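Pirin family protein (Acinetobacter baumannii, PDB 6D0P) probably acts as an iron-dependent dioxygenase on quercetin, as a pirin-family cupin protein that binds one metal ion per subunit. Local coordinates at residues F29-L34 / P265-T270; H17-G22 / L43-A48; V97-A102 / V165-Y170; E261-F266 / A272-A277. All coordinates share one frame; numbering follows the deposited sequence. Where two conformers were deposited one is given.

Interactions 1 and 3 are buried, interaction 4 is partly so, and interaction 2 lies at the surface. Interactions 1 and 4 share Pro265 and Phe266 and hold the hairpin 261-268 from different directions: a tyrosine in the short helix just after strand 23-30 meets it in one, the helix 271-282 in the other. Interactions 1, 2 and 3 all reach the same seven-stranded sheet, where strands 23-30 and 41-52 tie interactions 1 and 2 together through a probable hydrogen bond from Leu44 N to Phe29 O (3.0 Å). Chemistry follows place: interactions 1 and 3 are purely apolar, interaction 4 adds a CH-pi contact, and interaction 2 is bridged by water.

Interaction 1: residues F29-L34 / P265-T270; sequences FSYDRL and PFVMNT
Tyr31 and Val267 mark the nearest backbone approach, their CA atoms 9.7 Å apart, so the gap between the first turn of helix 31-34 and strand 266-268 is crossed by side chains alone. The phenol and the valine reach toward each other from opposite directions. CG of Tyr31 lies between its own backbone N and carbonyl carbon (chi1 69°), which sends the ring out to the hairpin; there ring atom CE2 meets Val267 CG2 at 4.0 Å, the methyl arriving obliquely to the ring. The hydroxyl goes on past the valine, and OH ends 4.4 Å from Phe266 O, too far for a bond. The turn that carries the tyrosine is capped by Ser30, whose OG accepts from Asp32 N (3.2 Å, 161° at the hydrogen) while its carbonyl O receives both Arg33 N and Leu34 N. Val267 is held by its main chain, which pairs with Arg67 and gives its carbonyl O to Lys137 NZ. Tyr31 also rests on Leu42 of strand 41-52, and Phe266 turns away to helix 271-282, so the contact joins the helical turn after inner strand 23-30 of the N-terminal cupin sheet to the hairpin 261-268.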
loop_
_atom_site.group_PDB
_atom_site.type_symbol
_atom_site.label_atom_id
_atom_site.label_comp_id
_atom_site.label_asym_id
_atom_site.label_seq_id
_atom_site.Cartn_x
_atom_site.Cartn_y
_atom_site.Cartn_z
ATOM N N PHE A 29 6.583 6.954 1.921
ATOM C CA PHE A 29 6.729 7.779 0.726
ATOM C C PHE A 29 5.394 8.464 0.434
ATOM O O PHE A 29 4.292 7.998 0.823
ATOM C CB PHE A 29 7.282 7.002 -0.485
ATOM C CG PHE A 29 6.442 5.887 -1.056
ATOM C CD1 PHE A 29 5.293 6.153 -1.790
ATOM C CD2 PHE A 29 6.843 4.563 -0.931
ATOM C CE1 PHE A 29 4.546 5.107 -2.323
ATOM C CE2 PHE A 29 6.123 3.531 -1.493
ATOM C CZ PHE A 29 4.969 3.809 -2.195
ATOM N N SER A 30 5.531 9.578 -0.269
ATOM C CA SER A 30 4.412 10.379 -0.693
ATOM C C SER A 30 4.700 11.027 -2.056
ATOM O O SER A 30 5.804 11.497 -2.298
ATOM C CB SER A 30 4.088 11.431 0.341
ATOM O OG SER A 30 3.076 12.298 -0.153
ATOM N N TYR A 31 3.652 11.156 -2.868
ATOM C CA TYR A 31 3.714 11.793 -4.193
ATOM C C TYR A 31 4.060 13.281 -4.036
ATOM O O TYR A 31 4.545 13.907 -4.963
ATOM C CB TYR A 31 2.374 11.678 -4.928
ATOM C CG TYR A 31 1.252 12.481 -4.337
ATOM C CD1 TYR A 31 1.041 13.797 -4.726
ATOM C CD2 TYR A 31 0.391 11.934 -3.407
ATOM C CE1 TYR A 31 0.028 14.560 -4.168
ATOM C CE2 TYR A 31 -0.648 12.667 -2.867
ATOM C CZ TYR A 31 -0.819 13.993 -3.234
ATOM O OH TYR A 31 -1.840 14.723 -2.698
ATOM N N ASP A 32 3.775 13.815 -2.861
ATOM C CA ASP A 32 3.972 15.228 -2.587
ATOM C C ASP A 32 5.468 15.540 -2.479
ATOM O O ASP A 32 5.855 16.665 -2.680
ATOM C CB ASP A 32 3.262 15.654 -1.296
ATOM C CG ASP A 32 3.061 17.158 -1.207
ATOM O OD1 ASP A 32 2.483 17.731 -2.159
ATOM O OD2 ASP A 32 3.496 17.748 -0.196
ATOM N N ARG A 33 6.279 14.531 -2.170
ATOM C CA ARG A 33 7.732 14.699 -2.046
ATOM C C ARG A 33 8.438 14.076 -3.251
ATOM O O ARG A 33 9.356 14.676 -3.773
ATOM C CB ARG A 33 8.259 14.052 -0.758
ATOM C CG ARG A 33 7.602 14.583 0.511
ATOM C CD ARG A 33 8.297 14.141 1.788
ATOM N NE ARG A 33 8.350 12.692 1.986
ATOM C CZ ARG A 33 7.427 11.980 2.628
ATOM N NH1 ARG A 33 6.324 12.566 3.069
ATOM N NH2 ARG A 33 7.625 10.690 2.851
ATOM N N LEU A 34 8.016 12.906 -3.725
ATOM C CA LEU A 34 8.809 12.264 -4.853
ATOM C C LEU A 34 8.081 12.288 -6.204
ATOM O O LEU A 34 8.672 11.937 -7.212
ATOM C CB LEU A 34 9.170 10.841 -4.431
ATOM C CG LEU A 34 10.203 10.772 -3.304
ATOM C CD1 LEU A 34 10.326 9.361 -2.741
ATOM C CD2 LEU A 34 11.552 11.272 -3.801
ATOM N N PRO A 265 -7.310 14.179 0.290
ATOM C CA PRO A 265 -7.584 12.814 -0.162
ATOM C C PRO A 265 -8.073 12.722 -1.618
ATOM O O PRO A 265 -8.711 11.728 -2.007
ATOM C CB PRO A 265 -8.634 12.391 0.858
ATOM C CG PRO A 265 -9.470 13.627 1.020
ATOM C CD PRO A 265 -8.505 14.784 0.869
ATOM N N PHE A 266 -7.774 13.738 -2.415
ATOM C CA PHE A 266 -8.123 13.722 -3.824
ATOM C C PHE A 266 -6.836 13.720 -4.659
ATOM O O PHE A 266 -5.919 14.480 -4.364
ATOM C CB PHE A 266 -8.937 14.950 -4.204
ATOM C CG PHE A 266 -10.128 15.233 -3.325
ATOM C CD1 PHE A 266 -11.124 14.290 -3.169
ATOM C CD2 PHE A 266 -10.293 16.480 -2.743
ATOM C CE1 PHE A 266 -12.244 14.566 -2.404
ATOM C CE2 PHE A 266 -11.410 16.748 -1.966
ATOM C CZ PHE A 266 -12.389 15.798 -1.817
ATOM N N VAL A 267 -6.761 12.873 -5.685
ATOM C CA VAL A 267 -5.614 12.893 -6.577
ATOM C C VAL A 267 -6.157 12.784 -8.000
ATOM O O VAL A 267 -6.716 11.730 -8.376
ATOM C CB VAL A 267 -4.597 11.773 -6.295
ATOM C CG1 VAL A 267 -3.454 11.847 -7.296
ATOM C CG2 VAL A 267 -4.061 11.824 -4.872
HETATM N N MSE A 268 -6.036 13.876 -8.752
HETATM C CA MSE A 268 -6.546 13.944 -10.105
HETATM C C MSE A 268 -5.414 14.309 -11.037
HETATM O O MSE A 268 -4.226 14.197 -10.654
HETATM C CB MSE A 268 -7.704 14.963 -10.126
HETATM C CG MSE A 268 -8.878 14.541 -9.207
HETATM SE SE MSE A 268 -9.774 12.930 -9.901
HETATM C CE MSE A 268 -10.485 13.620 -11.619
ATOM N N ASN A 269 -5.745 14.712 -12.267
ATOM C CA ASN A 269 -4.715 15.060 -13.249
ATOM C C ASN A 269 -4.556 16.582 -13.364
ATOM O O ASN A 269 -3.462 17.049 -13.771
ATOM C CB ASN A 269 -5.005 14.466 -14.632
ATOM C CG ASN A 269 -4.984 12.955 -14.633
ATOM O OD1 ASN A 269 -6.038 12.336 -14.750
ATOM N ND2 ASN A 269 -3.813 12.353 -14.450
ATOM N N THR A 270 -5.606 17.347 -13.047
ATOM C CA THR A 270 -5.564 18.803 -13.231
ATOM C C THR A 270 -6.089 19.553 -11.998
ATOM O O THR A 270 -6.875 19.009 -11.197
ATOM C CB THR A 270 -6.430 19.222 -14.430
ATOM O OG1 THR A 270 -7.803 19.046 -14.066
ATOM C CG2 THR A 270 -6.105 18.449 -15.690
#

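Interaction 2: residues H17-G22 / L43-A48; sequences HWVGDG and LLDYAA
His17 and Asp45 are brought together by different first torsions: CG of His17 sits between its backbone N and carbonyl carbon (chi1 76°), bringing the imidazole end nearer the other strand, whereas CG of Asp45 is opposite its carbonyl carbon (chi1 -81°), with the carboxylate directed to it. The two side chains cross at about a right angle, with ring and carboxylate planes turned 73° against each other. Asp45 OD1 comes to the edge of the imidazole, 4.2 Å from CE1. The polar link runs through a water that lies in the ring plane at the edge, 3.0 Å from His17 NE2, and donates to Asp45 OD2 at a modelled 2.5 Å, a doubtfully short length. NE2 and OD2 themselves remain 4.5 Å apart, a spacing at which the carboxylate could favour a protonated imidazole. These residues are not on adjacent strands. In the antiparallel sheet of the N-terminal cupin domain, strand 23-30 runs between 17-19 and 41-52, and the CA atoms of Val19 and Asp45 are 9.6 Å apart, about two strand spacings. The side chains therefore bridge over the middle strand, where His17 also rests on Val25. Asp45 has further partners: OD1 accepts from Asn27 ND2 of that same strand, and OD2 bonds to a diethylene glycol, probably from the crystallisation liquor. Val19 CG2 lies 4.3 Å from Asp45 OD2, a loose contact, and its side chain lies about 7 Å from the bound manganese and from the side chains of its ligands His64 and Glu110.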
loop_
_atom_site.group_PDB
_atom_site.type_symbol
_atom_site.label_atom_id
_atom_site.label_comp_id
_atom_site.label_asym_id
_atom_site.label_seq_id
_atom_site.Cartn_x
_atom_site.Cartn_y
_atom_site.Cartn_z
ATOM N N HIS A 17 3.264 9.715 12.835
ATOM C CA HIS A 17 2.145 10.659 12.946
ATOM C C HIS A 17 0.869 9.815 13.030
ATOM O O HIS A 17 0.846 8.654 12.580
ATOM C CB HIS A 17 2.104 11.696 11.811
ATOM C CG HIS A 17 1.608 11.167 10.515
ATOM N ND1 HIS A 17 2.440 10.577 9.583
ATOM C CD2 HIS A 17 0.371 11.168 9.973
ATOM C CE1 HIS A 17 1.721 10.190 8.551
ATOM N NE2 HIS A 17 0.450 10.557 8.761
ATOM N N TRP A 18 -0.179 10.417 13.569
ATOM C CA TRP A 18 -1.442 9.748 13.750
ATOM C C TRP A 18 -2.424 10.097 12.636
ATOM O O TRP A 18 -2.566 11.281 12.274
ATOM C CB TRP A 18 -2.045 10.128 15.110
ATOM C CG TRP A 18 -1.389 9.469 16.278
ATOM C CD1 TRP A 18 -0.329 9.924 17.010
ATOM C CD2 TRP A 18 -1.747 8.197 16.837
ATOM N NE1 TRP A 18 -0.022 9.032 18.003
ATOM C CE2 TRP A 18 -0.865 7.955 17.913
ATOM C CE3 TRP A 18 -2.725 7.243 16.541
ATOM C CZ2 TRP A 18 -0.933 6.792 18.691
ATOM C CZ3 TRP A 18 -2.797 6.104 17.325
ATOM C CH2 TRP A 18 -1.917 5.889 18.379
ATOM N N VAL A 19 -3.048 9.046 12.110
ATOM C CA VAL A 19 -4.204 9.164 11.250
ATOM C C VAL A 19 -5.379 8.747 12.144
ATOM O O VAL A 19 -5.491 7.577 12.548
ATOM C CB VAL A 19 -4.059 8.317 9.971
ATOM C CG1 VAL A 19 -5.338 8.319 9.149
ATOM C CG2 VAL A 19 -2.885 8.795 9.130
ATOM N N GLY A 20 -6.190 9.724 12.540
ATOM C CA GLY A 20 -7.214 9.467 13.510
ATOM C C GLY A 20 -6.585 9.062 14.834
ATOM O O GLY A 20 -5.435 9.412 15.112
ATOM N N ASP A 21 -7.327 8.359 15.674
ATOM C CA ASP A 21 -6.770 7.913 16.934
ATOM C C ASP A 21 -6.497 6.401 16.866
ATOM O O ASP A 21 -6.185 5.795 17.890
ATOM C CB ASP A 21 -7.661 8.288 18.127
ATOM C CG ASP A 21 -9.072 7.740 18.061
ATOM O OD1 ASP A 21 -9.426 7.115 17.024
ATOM O OD2 ASP A 21 -9.812 7.942 19.041
ATOM N N GLY A 22 -6.539 5.803 15.674
ATOM C CA GLY A 22 -6.325 4.354 15.560
ATOM C C GLY A 22 -5.176 3.956 14.630
ATOM O O GLY A 22 -4.867 2.757 14.546
ATOM N N LEU A 43 1.447 6.843 -2.276
ATOM C CA LEU A 43 1.645 7.002 -0.843
ATOM C C LEU A 43 1.755 5.639 -0.171
ATOM O O LEU A 43 1.068 4.707 -0.551
ATOM C CB LEU A 43 0.440 7.756 -0.282
ATOM C CG LEU A 43 0.538 8.134 1.188
ATOM C CD1 LEU A 43 0.515 9.639 1.363
ATOM C CD2 LEU A 43 -0.535 7.457 1.988
ATOM N N LEU A 44 2.597 5.562 0.851
ATOM C CA LEU A 44 2.696 4.350 1.682
ATOM C C LEU A 44 2.836 4.789 3.136
ATOM O O LEU A 44 3.797 5.526 3.510
ATOM C CB LEU A 44 3.874 3.458 1.263
ATOM C CG LEU A 44 3.863 2.043 1.854
ATOM C CD1 LEU A 44 4.861 1.140 1.141
ATOM C CD2 LEU A 44 4.156 2.044 3.347
ATOM N N ASP A 45 1.853 4.373 3.923
ATOM C CA ASP A 45 1.837 4.599 5.371
ATOM C C ASP A 45 1.969 3.242 6.065
ATOM O O ASP A 45 1.187 2.315 5.788
ATOM C CB ASP A 45 0.553 5.263 5.851
ATOM C CG ASP A 45 0.505 6.767 5.669
ATOM O OD1 ASP A 45 1.581 7.376 5.446
ATOM O OD2 ASP A 45 -0.625 7.320 5.798
ATOM N N TYR A 46 2.928 3.136 6.966
ATOM C CA TYR A 46 3.130 1.882 7.684
ATOM C C TYR A 46 2.815 2.037 9.168
ATOM O O TYR A 46 3.502 2.771 9.886
ATOM C CB TYR A 46 4.568 1.397 7.493
ATOM C CG TYR A 46 4.980 0.216 8.332
ATOM C CD1 TYR A 46 4.173 -0.897 8.459
ATOM C CD2 TYR A 46 6.219 0.177 8.945
ATOM C CE1 TYR A 46 4.567 -2.006 9.202
ATOM C CE2 TYR A 46 6.629 -0.925 9.685
ATOM C CZ TYR A 46 5.798 -2.018 9.827
ATOM O OH TYR A 46 6.191 -3.108 10.566
ATOM N N ALA A 47 1.786 1.345 9.634
ATOM C CA ALA A 47 1.528 1.289 11.068
ATOM C C ALA A 47 2.385 0.155 11.633
ATOM O O ALA A 47 2.004 -1.020 11.529
ATOM C CB ALA A 47 0.070 1.060 11.342
ATOM N N ALA A 48 3.564 0.490 12.129
ATOM C CA ALA A 48 4.418 -0.491 12.772
ATOM C C ALA A 48 3.703 -1.010 14.027
ATOM O O ALA A 48 2.831 -0.316 14.551
ATOM C CB ALA A 48 5.744 0.133 13.103
HETATM O O HOH W 1 -1.127 9.769 6.298
#

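Interaction 3: residues V97-A102 / V165-Y170; sequences VQWMTA and VIAGEY
Ile166 and Trp99 bury the most surface here, and they meet through one methyl branch and one end of the indole. CG2 of Ile166, set opposite its own backbone N, reaches the edge of the benzene half of the ring close to its plane, 4.0 Å from Trp99 CZ3 and 4.1 Å from CE3. The same methyl touches the third large contributor, Val97, two residues earlier on the strand, at 4.2 Å from CG1. One methyl of Ile166 thus touches two side chains that project from the same face of strand 97-101. Ala167 completes the grip on the indole: its CB is 3.7 Å from both CZ3 and CH2, and approaches obliquely. Trp99 presents its six-membered ring this way because CG is extended away from the backbone N (chi1 -166°), while the polar side of the indole, NE1, is bonded to Glu70 OE1, whose other oxygen accepts from Thr101 OG1. The burial is thus apolar where the chains meet and satisfied at the indole nitrogen. Consecutive residues Ile166 and Ala167 can both serve the contact because they form a classic beta bulge, both facing Val185 on strand 183-190. The bulge sits where the chain turns a corner, and its apolar packing joins two beta sheets, one holding strand 97-101 and the other 162-165 and 183-190, as expected in the two-cupin architecture of the pirin family.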
loop_
_atom_site.group_PDB
_atom_site.type_symbol
_atom_site.label_atom_id
_atom_site.label_comp_id
_atom_site.label_asym_id
_atom_site.label_seq_id
_atom_site.Cartn_x
_atom_site.Cartn_y
_atom_site.Cartn_z
ATOM N N VAL A 97 -6.534 -8.552 2.495
ATOM C CA VAL A 97 -6.264 -7.296 1.824
ATOM C C VAL A 97 -7.583 -6.701 1.293
ATOM O O VAL A 97 -8.494 -7.450 0.873
ATOM C CB VAL A 97 -5.272 -7.504 0.660
ATOM C CG1 VAL A 97 -5.126 -6.247 -0.179
ATOM C CG2 VAL A 97 -3.926 -8.003 1.153
ATOM N N GLN A 98 -7.711 -5.373 1.362
ATOM C CA GLN A 98 -8.793 -4.654 0.684
ATOM C C GLN A 98 -8.154 -3.748 -0.375
ATOM O O GLN A 98 -7.328 -2.879 -0.037
ATOM C CB GLN A 98 -9.647 -3.837 1.657
ATOM C CG GLN A 98 -10.645 -2.902 0.972
ATOM C CD GLN A 98 -11.590 -3.557 -0.013
ATOM O OE1 GLN A 98 -11.634 -3.174 -1.185
ATOM N NE2 GLN A 98 -12.407 -4.504 0.456
ATOM N N TRP A 99 -8.443 -4.032 -1.641
ATOM C CA TRP A 99 -7.987 -3.227 -2.769
ATOM C C TRP A 99 -9.190 -2.401 -3.227
ATOM O O TRP A 99 -10.016 -2.887 -3.997
ATOM C CB TRP A 99 -7.430 -4.129 -3.883
ATOM C CG TRP A 99 -6.648 -3.384 -4.919
ATOM C CD1 TRP A 99 -7.146 -2.518 -5.851
ATOM C CD2 TRP A 99 -5.231 -3.460 -5.160
ATOM N NE1 TRP A 99 -6.128 -2.029 -6.634
ATOM C CE2 TRP A 99 -4.950 -2.598 -6.243
ATOM C CE3 TRP A 99 -4.175 -4.162 -4.568
ATOM C CZ2 TRP A 99 -3.662 -2.406 -6.733
ATOM C CZ3 TRP A 99 -2.903 -3.975 -5.058
ATOM C CH2 TRP A 99 -2.650 -3.102 -6.115
HETATM N N MSE A 100 -9.331 -1.205 -2.683
HETATM C CA MSE A 100 -10.498 -0.377 -2.952
HETATM C C MSE A 100 -10.224 0.674 -3.980
HETATM O O MSE A 100 -9.273 1.478 -3.849
HETATM C CB MSE A 100 -10.948 0.341 -1.676
HETATM C CG MSE A 100 -12.214 1.172 -1.949
HETATM SE SE MSE A 100 -12.694 2.273 -0.359
HETATM C CE MSE A 100 -11.325 3.633 -0.590
ATOM N N THR A 101 -11.041 0.685 -5.022
ATOM C CA THR A 101 -10.939 1.721 -6.033
ATOM C C THR A 101 -11.896 2.855 -5.649
ATOM O O THR A 101 -13.110 2.642 -5.647
ATOM C CB THR A 101 -11.317 1.206 -7.420
ATOM O OG1 THR A 101 -10.584 0.017 -7.711
ATOM C CG2 THR A 101 -11.097 2.258 -8.481
ATOM N N ALA A 102 -11.378 4.014 -5.284
ATOM C CA ALA A 102 -12.225 5.136 -4.959
ATOM C C ALA A 102 -12.887 5.655 -6.241
ATOM O O ALA A 102 -14.080 6.013 -6.239
ATOM C CB ALA A 102 -11.431 6.223 -4.281
ATOM N N VAL A 165 1.656 -12.690 -3.757
ATOM C CA VAL A 165 1.382 -11.918 -4.955
ATOM C C VAL A 165 0.036 -11.220 -4.773
ATOM O O VAL A 165 -1.025 -11.759 -5.088
ATOM C CB VAL A 165 1.420 -12.805 -6.212
ATOM C CG1 VAL A 165 1.392 -11.965 -7.476
ATOM C CG2 VAL A 165 2.642 -13.714 -6.220
ATOM N N ILE A 166 0.083 -10.021 -4.236
ATOM C CA ILE A 166 -1.146 -9.287 -3.972
ATOM C C ILE A 166 -1.726 -8.783 -5.312
ATOM O O ILE A 166 -2.921 -8.898 -5.551
ATOM C CB ILE A 166 -0.895 -8.182 -2.935
ATOM C CG1 ILE A 166 -0.568 -8.800 -1.570
ATOM C CG2 ILE A 166 -2.083 -7.239 -2.840
ATOM C CD1 ILE A 166 -0.065 -7.805 -0.567
ATOM N N ALA A 167 -0.864 -8.271 -6.170
ATOM C CA ALA A 167 -1.229 -7.849 -7.503
ATOM C C ALA A 167 -0.081 -8.164 -8.465
ATOM O O ALA A 167 1.099 -8.121 -8.071
ATOM C CB ALA A 167 -1.545 -6.366 -7.528
ATOM N N GLY A 168 -0.424 -8.375 -9.724
ATOM C CA GLY A 168 0.562 -8.604 -10.752
ATOM C C GLY A 168 0.819 -10.082 -10.990
ATOM O O GLY A 168 -0.094 -10.903 -11.095
ATOM N N GLU A 169 2.084 -10.431 -11.072
ATOM C CA GLU A 169 2.428 -11.822 -11.360
ATOM C C GLU A 169 3.861 -12.108 -10.919
ATOM O O GLU A 169 4.739 -11.300 -11.156
ATOM C CB GLU A 169 2.341 -12.088 -12.865
ATOM C CG GLU A 169 2.833 -13.477 -13.253
ATOM C CD GLU A 169 2.155 -14.109 -14.463
ATOM O OE1 GLU A 169 1.832 -13.372 -15.418
ATOM O OE2 GLU A 169 1.962 -15.342 -14.451
ATOM N N TYR A 170 4.042 -13.260 -10.304
ATOM C CA TYR A 170 5.342 -13.752 -9.898
ATOM C C TYR A 170 5.366 -15.287 -10.033
ATOM O O TYR A 170 4.423 -15.957 -9.646
ATOM C CB TYR A 170 5.647 -13.334 -8.456
ATOM C CG TYR A 170 7.036 -13.710 -8.044
ATOM C CD1 TYR A 170 8.088 -12.841 -8.265
ATOM C CD2 TYR A 170 7.317 -14.958 -7.514
ATOM C CE1 TYR A 170 9.385 -13.193 -7.943
ATOM C CE2 TYR A 170 8.611 -15.326 -7.191
ATOM C CZ TYR A 170 9.647 -14.445 -7.413
ATOM O OH TYR A 170 10.928 -14.793 -7.104
#

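Interaction 4: residues E261-F266 / A272-A277; sequences EGYGPF and AEIMEA
Phe266 and Ala277 make the CH-pi contact of this pair: CB of the alanine stands over the centre of the phenyl face, 3.9 Å from the ring centroid and 12° off the normal. The ring is turned to the helix by chi1 of -51°, which places CG opposite the carbonyl carbon. Apolar packing gathers round Ile274, whose side chain points toward the hairpin, its branches going to different residues. CG2 meets Tyr263 CB at 3.7 Å, where the tyrosine ring is already leading away, and the terminal CD1 lies 3.9 Å from Phe266 CB. The same CD1 also presses on the main chain, 3.3 Å from Glu261 O, a van der Waals contact with an oxygen that is engaged as the acceptor of Met268 N. Backbone hydrogen bonds hold the hairpin in shape: Tyr263 and Phe266 exchange a pair, each 2.9 Å long, from N of one to O of the other, closing a type II' turn with Gly264 and Pro265 at its corners. The axes of strand 261-263 and of the helical segment pass 8.5 Å apart at a crossing angle of -28°, the two running the same way but inclined. The arrangement is a two-stranded beta hairpin with a type II' turn packed against the following helix, 271-282; Phe266 also touches Pro65 and Arg67, and its side chain lies about 6 Å from that of the metal ligand His66, which puts this C-terminal unit beside the metal-bearing N-terminal cupin domain.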
loop_
_atom_site.group_PDB
_atom_site.type_symbol
_atom_site.label_atom_id
_atom_site.label_comp_id
_atom_site.label_asym_id
_atom_site.label_seq_id
_atom_site.Cartn_x
_atom_site.Cartn_y
_atom_site.Cartn_z
ATOM N N GLU A 261 -2.108 15.989 -9.835
ATOM C CA GLU A 261 -2.567 17.144 -9.080
ATOM C C GLU A 261 -3.314 16.596 -7.862
ATOM O O GLU A 261 -4.413 16.012 -8.002
ATOM C CB GLU A 261 -3.435 18.063 -9.942
ATOM C CG GLU A 261 -2.758 18.532 -11.220
ATOM C CD GLU A 261 -1.768 19.675 -11.067
ATOM O OE1 GLU A 261 -1.910 20.453 -10.104
ATOM O OE2 GLU A 261 -0.865 19.793 -11.927
ATOM N N GLY A 262 -2.697 16.727 -6.688
ATOM C CA GLY A 262 -3.274 16.193 -5.471
ATOM C C GLY A 262 -3.619 17.265 -4.463
ATOM O O GLY A 262 -3.030 18.335 -4.438
ATOM N N TYR A 263 -4.598 16.947 -3.643
ATOM C CA TYR A 263 -5.030 17.814 -2.565
ATOM C C TYR A 263 -5.721 16.936 -1.529
ATOM O O TYR A 263 -6.771 16.347 -1.824
ATOM C CB TYR A 263 -5.965 18.902 -3.088
ATOM C CG TYR A 263 -6.477 19.834 -2.026
ATOM C CD1 TYR A 263 -5.669 20.834 -1.510
ATOM C CD2 TYR A 263 -7.758 19.704 -1.519
ATOM C CE1 TYR A 263 -6.126 21.696 -0.529
ATOM C CE2 TYR A 263 -8.236 20.562 -0.542
ATOM C CZ TYR A 263 -7.413 21.558 -0.042
ATOM O OH TYR A 263 -7.872 22.408 0.920
ATOM N N GLY A 264 -5.122 16.807 -0.354
ATOM C CA GLY A 264 -5.716 15.982 0.709
ATOM C C GLY A 264 -6.035 14.555 0.279
ATOM O O GLY A 264 -5.149 13.791 -0.086
ATOM N N PRO A 265 -7.310 14.179 0.290
ATOM C CA PRO A 265 -7.584 12.814 -0.162
ATOM C C PRO A 265 -8.073 12.722 -1.618
ATOM O O PRO A 265 -8.711 11.728 -2.007
ATOM C CB PRO A 265 -8.634 12.391 0.858
ATOM C CG PRO A 265 -9.470 13.627 1.020
ATOM C CD PRO A 265 -8.505 14.784 0.869
ATOM N N PHE A 266 -7.774 13.738 -2.415
ATOM C CA PHE A 266 -8.123 13.722 -3.824
ATOM C C PHE A 266 -6.836 13.720 -4.659
ATOM O O PHE A 266 -5.919 14.480 -4.364
ATOM C CB PHE A 266 -8.937 14.950 -4.204
ATOM C CG PHE A 266 -10.128 15.233 -3.325
ATOM C CD1 PHE A 266 -11.124 14.290 -3.169
ATOM C CD2 PHE A 266 -10.293 16.480 -2.743
ATOM C CE1 PHE A 266 -12.244 14.566 -2.404
ATOM C CE2 PHE A 266 -11.410 16.748 -1.966
ATOM C CZ PHE A 266 -12.389 15.798 -1.817
ATOM N N ALA A 272 -8.187 22.005 -12.212
ATOM C CA ALA A 272 -9.638 22.166 -12.436
ATOM C C ALA A 272 -10.399 20.957 -11.864
ATOM O O ALA A 272 -11.458 21.115 -11.260
ATOM C CB ALA A 272 -9.920 22.338 -13.910
ATOM N N GLU A 273 -9.856 19.749 -12.048
ATOM C CA GLU A 273 -10.496 18.544 -11.505
ATOM C C GLU A 273 -10.464 18.575 -9.972
ATOM O O GLU A 273 -11.401 18.105 -9.334
ATOM C CB GLU A 273 -9.814 17.274 -12.011
ATOM C CG GLU A 273 -10.111 16.953 -13.467
ATOM C CD GLU A 273 -9.134 15.963 -14.090
ATOM O OE1 GLU A 273 -8.058 15.707 -13.480
ATOM O OE2 GLU A 273 -9.427 15.461 -15.198
ATOM N N ILE A 274 -9.383 19.088 -9.382
ATOM C CA ILE A 274 -9.284 19.215 -7.921
ATOM C C ILE A 274 -10.366 20.199 -7.439
ATOM O O ILE A 274 -11.023 19.941 -6.449
ATOM C CB ILE A 274 -7.863 19.630 -7.471
ATOM C CG1 ILE A 274 -6.863 18.475 -7.618
ATOM C CG2 ILE A 274 -7.867 20.162 -6.045
ATOM C CD1 ILE A 274 -7.234 17.233 -6.856
HETATM N N MSE A 275 -10.566 21.296 -8.170
HETATM C CA MSE A 275 -11.584 22.296 -7.795
HETATM C C MSE A 275 -12.965 21.630 -7.814
HETATM O O MSE A 275 -13.779 21.864 -6.932
HETATM C CB MSE A 275 -11.555 23.503 -8.734
HETATM C CG MSE A 275 -10.251 24.298 -8.660
HETATM SE SE MSE A 275 -10.221 25.286 -6.945
HETATM C CE MSE A 275 -11.107 26.949 -7.559
ATOM N N GLU A 276 -13.221 20.791 -8.813
ATOM C CA GLU A 276 -14.515 20.076 -8.923
ATOM C C GLU A 276 -14.678 19.101 -7.743
ATOM O O GLU A 276 -15.762 18.991 -7.173
ATOM C CB GLU A 276 -14.613 19.322 -10.251
ATOM C CG GLU A 276 -14.709 20.237 -11.459
ATOM C CD GLU A 276 -14.753 19.518 -12.802
ATOM O OE1 GLU A 276 -15.625 19.887 -13.632
ATOM O OE2 GLU A 276 -13.906 18.596 -13.033
ATOM N N ALA A 277 -13.611 18.396 -7.374
ATOM C CA ALA A 277 -13.666 17.465 -6.237
ATOM C C ALA A 277 -13.982 18.222 -4.939
ATOM O O ALA A 277 -14.813 17.798 -4.163
ATOM C CB ALA A 277 -12.365 16.711 -6.106
#